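Local coordinates for protein MtVAO615 (Myceliophthora thermophila, PDB 6F73) that is probably an FAD-dependent oxidoreductase that, once reduced, reacts rapidly with molecular oxygen, and carries its flavin bicovalently bound, although no substrate has been identified so far, at residues Y244-D249 and N463-A468; S415-R420 and M473-P478. All blocks are in the same frame, centred on the assembly; numbering follows the deposited sequence.

Contact 1 of 2, residues Y244-D249 and N463-A468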
ATOM      1  N   TYR A 244       2.791  -7.343  16.857  1.00 40.74           N
ATOM      2  CA  TYR A 244       1.347  -7.043  16.963  1.00 37.74           C
ATOM      3  C   TYR A 244       0.467  -7.548  15.813  1.00 38.07           C
ATOM      4  O   TYR A 244      -0.737  -7.275  15.784  1.00 34.67           O
ATOM      5  CB  TYR A 244       1.153  -5.525  17.098  1.00 36.73           C
ATOM      6  CG  TYR A 244       1.960  -4.896  18.218  1.00 39.73           C
ATOM      7  CD1 TYR A 244       1.899  -5.403  19.521  1.00 38.18           C
ATOM      8  CD2 TYR A 244       2.785  -3.791  17.980  1.00 39.35           C
ATOM      9  CE1 TYR A 244       2.642  -4.838  20.547  1.00 38.85           C
ATOM     10  CE2 TYR A 244       3.525  -3.213  19.002  1.00 40.44           C
ATOM     11  CZ  TYR A 244       3.454  -3.736  20.286  1.00 41.48           C
ATOM     12  OH  TYR A 244       4.200  -3.173  21.302  1.00 40.92           O
ATOM     13  N   GLY A 245       1.060  -8.283  14.876  1.00 55.54           N
ATOM     14  CA  GLY A 245       0.354  -8.776  13.704  1.00 42.58           C
ATOM     15  C   GLY A 245       0.216  -7.767  12.576  1.00 43.45           C
ATOM     16  O   GLY A 245       0.774  -6.676  12.610  1.00 39.38           O
ATOM     17  N   VAL A 246      -0.555  -8.166  11.575  1.00 36.26           N
ATOM     18  CA  VAL A 246      -0.803  -7.368  10.384  1.00 36.12           C
ATOM     19  C   VAL A 246      -1.743  -6.217  10.796  1.00 36.82           C
ATOM     20  O   VAL A 246      -2.434  -6.317  11.818  1.00 40.39           O
ATOM     21  CB  VAL A 246      -1.353  -8.303   9.273  1.00 37.68           C
ATOM     22  CG1 VAL A 246      -1.837  -7.547   8.061  1.00 43.32           C
ATOM     23  CG2 VAL A 246      -0.279  -9.294   8.847  1.00 42.09           C
ATOM     24  N   ALA A 247      -1.736  -5.109  10.059  1.00 34.37           N
ATOM     25  CA  ALA A 247      -2.593  -3.966  10.412  1.00 32.12           C
ATOM     26  C   ALA A 247      -4.075  -4.366  10.493  1.00 26.68           C
ATOM     27  O   ALA A 247      -4.778  -3.971  11.426  1.00 23.10           O
ATOM     28  CB  ALA A 247      -2.410  -2.822   9.434  1.00 31.98           C
ATOM     29  N   ALA A 248      -4.516  -5.176   9.528  1.00 25.40           N
ATOM     30  CA  ALA A 248      -5.866  -5.746   9.523  1.00 24.48           C
ATOM     31  C   ALA A 248      -6.222  -6.489  10.818  1.00 23.84           C
ATOM     32  O   ALA A 248      -7.367  -6.412  11.269  1.00 20.72           O
ATOM     33  CB  ALA A 248      -6.063  -6.657   8.317  1.00 24.99           C
ATOM     34  N   ASP A 249      -5.241  -7.179  11.409  1.00 23.81           N
ATOM     35  CA  ASP A 249      -5.420  -7.872  12.687  1.00 24.33           C
ATOM     36  C   ASP A 249      -5.767  -6.929  13.844  1.00 24.67           C
ATOM     37  O   ASP A 249      -6.367  -7.368  14.827  1.00 23.71           O
ATOM     38  CB  ASP A 249      -4.149  -8.649  13.097  1.00 26.45           C
ATOM     39  CG  ASP A 249      -3.806  -9.804  12.161  1.00 28.11           C
ATOM     40  OD1 ASP A 249      -4.725 -10.382  11.530  1.00 26.25           O
ATOM     41  OD2 ASP A 249      -2.602 -10.164  12.100  1.00 27.75           O
ATOM     42  N   ASN A 463     -10.732 -12.650  10.252  1.00 26.32           N
ATOM     43  CA  ASN A 463     -10.675 -11.720   9.130  1.00 25.47           C
ATOM     44  C   ASN A 463     -10.244 -12.444   7.852  1.00 26.56           C
ATOM     45  O   ASN A 463      -9.900 -13.622   7.901  1.00 27.56           O
ATOM     46  CB  ASN A 463      -9.768 -10.520   9.470  1.00 25.45           C
ATOM     47  CG  ASN A 463      -8.316 -10.904   9.653  1.00 28.01           C
ATOM     48  OD1 ASN A 463      -7.741 -11.622   8.840  1.00 26.93           O
ATOM     49  ND2 ASN A 463      -7.706 -10.405  10.726  1.00 31.08           N
ATOM     50  N   SER A 464     -10.261 -11.722   6.730  1.00 25.70           N
ATOM     51  CA  SER A 464     -10.074 -12.291   5.391  1.00 26.11           C
ATOM     52  C   SER A 464      -8.627 -12.256   4.870  1.00 29.10           C
ATOM     53  O   SER A 464      -8.408 -12.400   3.660  1.00 25.82           O
ATOM     54  CB  SER A 464     -10.985 -11.553   4.398  1.00 25.91           C
ATOM     55  OG  SER A 464     -10.623 -10.186   4.256  1.00 23.57           O
ATOM     56  N   LEU A 465      -7.641 -12.070   5.755  1.00 30.69           N
ATOM     57  CA  LEU A 465      -6.241 -12.151   5.342  1.00 33.44           C
ATOM     58  C   LEU A 465      -5.918 -13.504   4.725  1.00 36.77           C
ATOM     59  O   LEU A 465      -6.279 -14.544   5.294  1.00 35.61           O
ATOM     60  CB  LEU A 465      -5.298 -11.936   6.522  1.00 38.92           C
ATOM     61  CG  LEU A 465      -4.954 -10.485   6.820  1.00 45.45           C
ATOM     62  CD1 LEU A 465      -4.478 -10.352   8.260  1.00 58.68           C
ATOM     63  CD2 LEU A 465      -3.904  -9.983   5.843  1.00 39.31           C
ATOM     64  N   HIS A 466      -5.212 -13.481   3.585  1.00 37.31           N
ATOM     65  CA  HIS A 466      -4.748 -14.698   2.909  1.00 36.79           C
ATOM     66  C   HIS A 466      -4.030 -15.557   3.944  1.00 37.68           C
ATOM     67  O   HIS A 466      -3.263 -15.018   4.742  1.00 38.42           O
ATOM     68  CB  HIS A 466      -3.802 -14.343   1.747  1.00 42.47           C
ATOM     69  CG  HIS A 466      -3.694 -15.400   0.681  1.00 50.89           C
ATOM     70  ND1 HIS A 466      -3.292 -16.691   0.934  1.00 48.83           N
ATOM     71  CD2 HIS A 466      -3.883 -15.331  -0.657  1.00 56.80           C
ATOM     72  CE1 HIS A 466      -3.273 -17.384  -0.189  1.00 57.07           C
ATOM     73  NE2 HIS A 466      -3.626 -16.579  -1.173  1.00 59.57           N
ATOM     74  N   PRO A 467      -4.298 -16.878   3.975  1.00 43.54           N
ATOM     75  CA  PRO A 467      -3.590 -17.771   4.912  1.00 44.66           C
ATOM     76  C   PRO A 467      -2.054 -17.712   4.854  1.00 49.02           C
ATOM     77  O   PRO A 467      -1.402 -17.842   5.888  1.00 49.26           O
ATOM     78  CB  PRO A 467      -4.087 -19.159   4.504  1.00 44.31           C
ATOM     79  CG  PRO A 467      -5.456 -18.919   3.983  1.00 45.48           C
ATOM     80  CD  PRO A 467      -5.443 -17.562   3.339  1.00 42.75           C
ATOM     81  N   ALA A 468      -1.504 -17.543   3.649  1.00 47.32           N
ATOM     82  CA  ALA A 468      -0.071 -17.314   3.404  1.00 48.81           C
ATOM     83  C   ALA A 468       0.599 -16.300   4.330  1.00 48.47           C
ATOM     84  O   ALA A 468       1.779 -16.425   4.602  1.00 48.24           O
ATOM     85  CB  ALA A 468       0.150 -16.910   1.947  1.00 52.23           C
TER
HETATM   86  O   HOH W   1      -9.054  -8.255  12.357  1.00 32.14           O

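Contact 2 of 2, residues S415-R420 and M473-P478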
ATOM      1  N   SER A 415       5.325  -8.467  -5.840  1.00 43.61           N
ATOM      2  CA  SER A 415       5.589  -9.003  -4.515  1.00 43.83           C
ATOM      3  C   SER A 415       5.350 -10.489  -4.387  1.00 44.76           C
ATOM      4  O   SER A 415       4.628 -11.101  -5.173  1.00 44.74           O
ATOM      5  CB  SER A 415       4.740  -8.287  -3.457  1.00 41.76           C
ATOM      6  OG  SER A 415       3.368  -8.632  -3.591  1.00 40.29           O
ATOM      7  N   ARG A 416       5.936 -11.051  -3.347  1.00 45.72           N
ATOM      8  CA  ARG A 416       5.660 -12.412  -2.981  1.00 46.58           C
ATOM      9  C   ARG A 416       5.727 -12.546  -1.467  1.00 46.35           C
ATOM     10  O   ARG A 416       6.652 -12.030  -0.842  1.00 47.04           O
ATOM     11  CB  ARG A 416       6.668 -13.318  -3.674  1.00 49.28           C
ATOM     12  CG  ARG A 416       6.287 -14.776  -3.705  1.00 50.49           C
ATOM     13  CD  ARG A 416       5.144 -15.103  -4.657  1.00 49.72           C
ATOM     14  NE  ARG A 416       4.721 -16.489  -4.428  1.00 50.88           N
ATOM     15  CZ  ARG A 416       3.587 -17.054  -4.844  1.00 50.37           C
ATOM     16  NH1 ARG A 416       2.683 -16.372  -5.553  1.00 48.67           N
ATOM     17  NH2 ARG A 416       3.362 -18.334  -4.544  1.00 51.78           N
ATOM     18  N   ILE A 417       4.715 -13.192  -0.894  1.00 45.44           N
ATOM     19  CA  ILE A 417       4.724 -13.602   0.502  1.00 45.59           C
ATOM     20  C   ILE A 417       5.281 -15.026   0.495  1.00 48.04           C
ATOM     21  O   ILE A 417       4.673 -15.935  -0.081  1.00 48.40           O
ATOM     22  CB  ILE A 417       3.309 -13.566   1.130  1.00 43.42           C
ATOM     23  CG1 ILE A 417       2.780 -12.129   1.183  1.00 41.23           C
ATOM     24  CG2 ILE A 417       3.314 -14.183   2.537  1.00 43.90           C
ATOM     25  CD1 ILE A 417       1.268 -12.040   1.310  1.00 39.13           C
ATOM     26  N   ILE A 418       6.436 -15.204   1.132  1.00 49.92           N
ATOM     27  CA  ILE A 418       7.192 -16.448   1.064  1.00 52.71           C
ATOM     28  C   ILE A 418       7.021 -17.207   2.377  1.00 53.30           C
ATOM     29  O   ILE A 418       7.339 -16.650   3.429  1.00 53.03           O
ATOM     30  CB  ILE A 418       8.682 -16.162   0.810  1.00 54.81           C
ATOM     31  CG1 ILE A 418       8.819 -15.319  -0.475  1.00 54.14           C
ATOM     32  CG2 ILE A 418       9.459 -17.476   0.736  1.00 57.94           C
ATOM     33  CD1 ILE A 418      10.234 -15.020  -0.916  1.00 56.21           C
ATOM     34  N   PRO A 419       6.508 -18.462   2.323  1.00 54.23           N
ATOM     35  CA  PRO A 419       6.364 -19.281   3.534  1.00 55.10           C
ATOM     36  C   PRO A 419       7.675 -19.561   4.269  1.00 57.71           C
ATOM     37  O   PRO A 419       8.698 -19.788   3.639  1.00 59.85           O
ATOM     38  CB  PRO A 419       5.763 -20.596   3.017  1.00 56.19           C
ATOM     39  CG  PRO A 419       5.133 -20.281   1.703  1.00 54.91           C
ATOM     40  CD  PRO A 419       5.843 -19.080   1.158  1.00 54.27           C
ATOM     41  N   ARG A 420       7.624 -19.552   5.598  1.00 57.66           N
ATOM     42  CA  ARG A 420       8.755 -19.930   6.444  1.00 60.48           C
ATOM     43  C   ARG A 420       9.297 -21.285   6.040  1.00 63.68           C
ATOM     44  O   ARG A 420      10.508 -21.443   5.968  1.00 67.44           O
ATOM     45  CB  ARG A 420       8.345 -19.967   7.920  1.00 60.35           C
ATOM     46  CG  ARG A 420       9.459 -20.385   8.868  1.00 63.55           C
ATOM     47  CD  ARG A 420       9.007 -20.445  10.327  1.00 63.41           C
ATOM     48  NE  ARG A 420       8.904 -19.106  10.896  1.00 61.57           N
ATOM     49  CZ  ARG A 420       8.977 -18.789  12.192  1.00 61.79           C
ATOM     50  NH1 ARG A 420       9.133 -19.712  13.141  1.00 63.24           N
ATOM     51  NH2 ARG A 420       8.880 -17.509  12.535  1.00 60.67           N
ATOM     52  N   MET A 473       6.969 -15.664   6.103  1.00 56.61           N
ATOM     53  CA  MET A 473       8.121 -15.134   6.828  1.00 58.13           C
ATOM     54  C   MET A 473       8.732 -13.916   6.138  1.00 55.11           C
ATOM     55  O   MET A 473       9.147 -12.988   6.828  1.00 55.44           O
ATOM     56  CB  MET A 473       9.170 -16.218   7.028  1.00 61.85           C
ATOM     57  CG  MET A 473      10.487 -15.693   7.587  1.00 67.15           C
ATOM     58  SD  MET A 473      11.525 -17.010   8.245  1.00 69.66           S
ATOM     59  CE  MET A 473      10.962 -16.943   9.923  1.00 83.96           C
ATOM     60  N   LEU A 474       8.836 -13.951   4.806  1.00 51.95           N
ATOM     61  CA  LEU A 474       9.327 -12.837   4.018  1.00 51.25           C
ATOM     62  C   LEU A 474       8.226 -12.294   3.122  1.00 49.03           C
ATOM     63  O   LEU A 474       7.430 -13.062   2.577  1.00 48.29           O
ATOM     64  CB  LEU A 474      10.472 -13.290   3.114  1.00 55.29           C
ATOM     65  CG  LEU A 474      11.606 -14.073   3.777  1.00 58.10           C
ATOM     66  CD1 LEU A 474      12.587 -14.553   2.724  1.00 59.42           C
ATOM     67  CD2 LEU A 474      12.279 -13.207   4.835  1.00 59.99           C
ATOM     68  N   LEU A 475       8.188 -10.970   2.987  1.00 49.14           N
ATOM     69  CA  LEU A 475       7.430 -10.302   1.942  1.00 49.47           C
ATOM     70  C   LEU A 475       8.411  -9.448   1.149  1.00 50.83           C
ATOM     71  O   LEU A 475       8.885  -8.421   1.640  1.00 49.60           O
ATOM     72  CB  LEU A 475       6.312  -9.441   2.536  1.00 48.29           C
ATOM     73  CG  LEU A 475       5.469  -8.585   1.576  1.00 47.77           C
ATOM     74  CD1 LEU A 475       5.117  -9.303   0.280  1.00 50.93           C
ATOM     75  CD2 LEU A 475       4.205  -8.103   2.268  1.00 48.74           C
ATOM     76  N   CYS A 476       8.721  -9.886  -0.068  1.00 55.90           N
ATOM     77  CA  CYS A 476       9.727  -9.225  -0.905  1.00 56.56           C
ATOM     78  C   CYS A 476       9.077  -8.552  -2.107  1.00 56.92           C
ATOM     79  O   CYS A 476       8.195  -9.126  -2.741  1.00 60.33           O
ATOM     80  CB  CYS A 476      10.791 -10.230  -1.328  1.00 57.49           C
ATOM     81  SG  CYS A 476      11.746 -10.800   0.103  1.00 68.07           S
ATOM     82  N   ALA A 477       9.524  -7.331  -2.403  1.00 55.05           N
ATOM     83  CA  ALA A 477       8.876  -6.474  -3.385  1.00 48.63           C
ATOM     84  C   ALA A 477       9.867  -5.984  -4.442  1.00 51.44           C
ATOM     85  O   ALA A 477      10.340  -4.835  -4.374  1.00 50.31           O
ATOM     86  CB  ALA A 477       8.221  -5.297  -2.679  1.00 45.10           C
ATOM     87  N   PRO A 478      10.209  -6.858  -5.412  1.00 55.62           N
ATOM     88  CA  PRO A 478      10.967  -6.412  -6.590  1.00 59.53           C
ATOM     89  C   PRO A 478      10.197  -5.317  -7.323  1.00 59.50           C
ATOM     90  O   PRO A 478       9.057  -5.538  -7.754  1.00 50.95           O
ATOM     91  CB  PRO A 478      11.076  -7.680  -7.442  1.00 55.90           C
ATOM     92  CG  PRO A 478      11.062  -8.775  -6.447  1.00 58.39           C
ATOM     93  CD  PRO A 478      10.056  -8.324  -5.401  1.00 59.19           C
TER

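Contact 1 of 2, residues Y244-D249 and N463-A468
The backbones of 244-249 and 463-468 keep well apart, with Asp249 and Asn463 nearest at 7.4 Å between CA atoms, so side chains must bridge them. Two loops meet here: one joins helix 241-244 to strand 251-257 within the PCMH-type FAD-binding region, and the other, which carries an Asx turn at Asn463, leads into helix 468-471. The polar bridge runs from Asn463 ND2 to Asp249 OD1 (3.1 Å). It is fairly straight, with 160° at the hydrogen, and uses the anti lone pair of the oxygen; the carboxylate and amide lie nearly coplanar, 18° apart. Asparagine suits this place because its two ends do different work: ND2 donates across the contact, while OD1 accepts from Leu465 N and closes the turn. A chi1 of 66° holds the Asn463 amide between its own backbone N and carbonyl carbon, close enough for that local bond. ND2 also donates to a water that in turn donates to Ala248 O. Asp249 is gripped from several directions: OD2 takes Val246 N from above the carboxylate plane at 2.9 Å, and OD1 forms a salt bridge with Arg470, a charge that would probably favour the ionised acid. Gly245, with positive phi, leaves the helix where a side chain would collide with OD2. Beside this polar patch Leu465 supplies the apolar part, its CD1 touching Ala248 CB at 4.0 Å. Val246 reaches tip to tip toward the same leucine, CG1 standing 3.9 Å from both CD1 and CD2 of Leu465.

Contact 2 of 2, residues S415-R420 and M473-P478
Arg420 and Met473 meet at one end of the paired strands, their bent side chains running aslant each other. The arginine leaves the backbone extended and turns at chi3 (-77°), which brings NE to 3.1 Å from Met473 CE; the methyl approaches the guanidinium obliquely. The flexible thioether can follow the arginine's aliphatic stem, with Met473 SD 4.0 Å from Arg420 CG, while the guanidinium makes a salt bridge to Asp335. An alanine in place of Arg420 would probably leave Asp335 without this charged mate and uncover the Met473 methyl. Farther along, Ile417 and Leu475 share a face and cross at a slant, CG1 of Ile417 touching Leu475 CD1 at 3.8 Å. On the other face Ile418 and Leu474 sit side by side, CB to CB 4.1 Å, beside Cys476, whose sulfur is tied to Cys450 by a disulfide. Branched and apolar residues suit these buried faces. Between them the backbone bond from Ile418 N to Leu474 O is almost straight (177°). Ile418 O then accepts from Met473 N and, weakly, from Leu474 N, so two residues face one: a classic beta bulge in an antiparallel strand pair at the edge of a seven-stranded sheet.

Contacts 1 and 2 have centres 14 Å apart and alternate along the chain, in the order 244-249, 415-420, 463-468, 473-478. The short helix 468-471 joins them: it follows the second loop of contact 1 and runs directly into strand 472-480 of contact 2. They also touch, Ala468 O lying 3.4 Å from Ile417 CG2, and Trp469 packs against Val246 in one and against Ile417 and Leu475 in the other. Contact 1 thus ties the FAD-binding region to the chain leading into the seven-stranded sheet, whose edge contact 2 forms. Both approach the flavin cofactor, the side chains of Val246 and Leu475 lying about 7 and 6 Å from FAD.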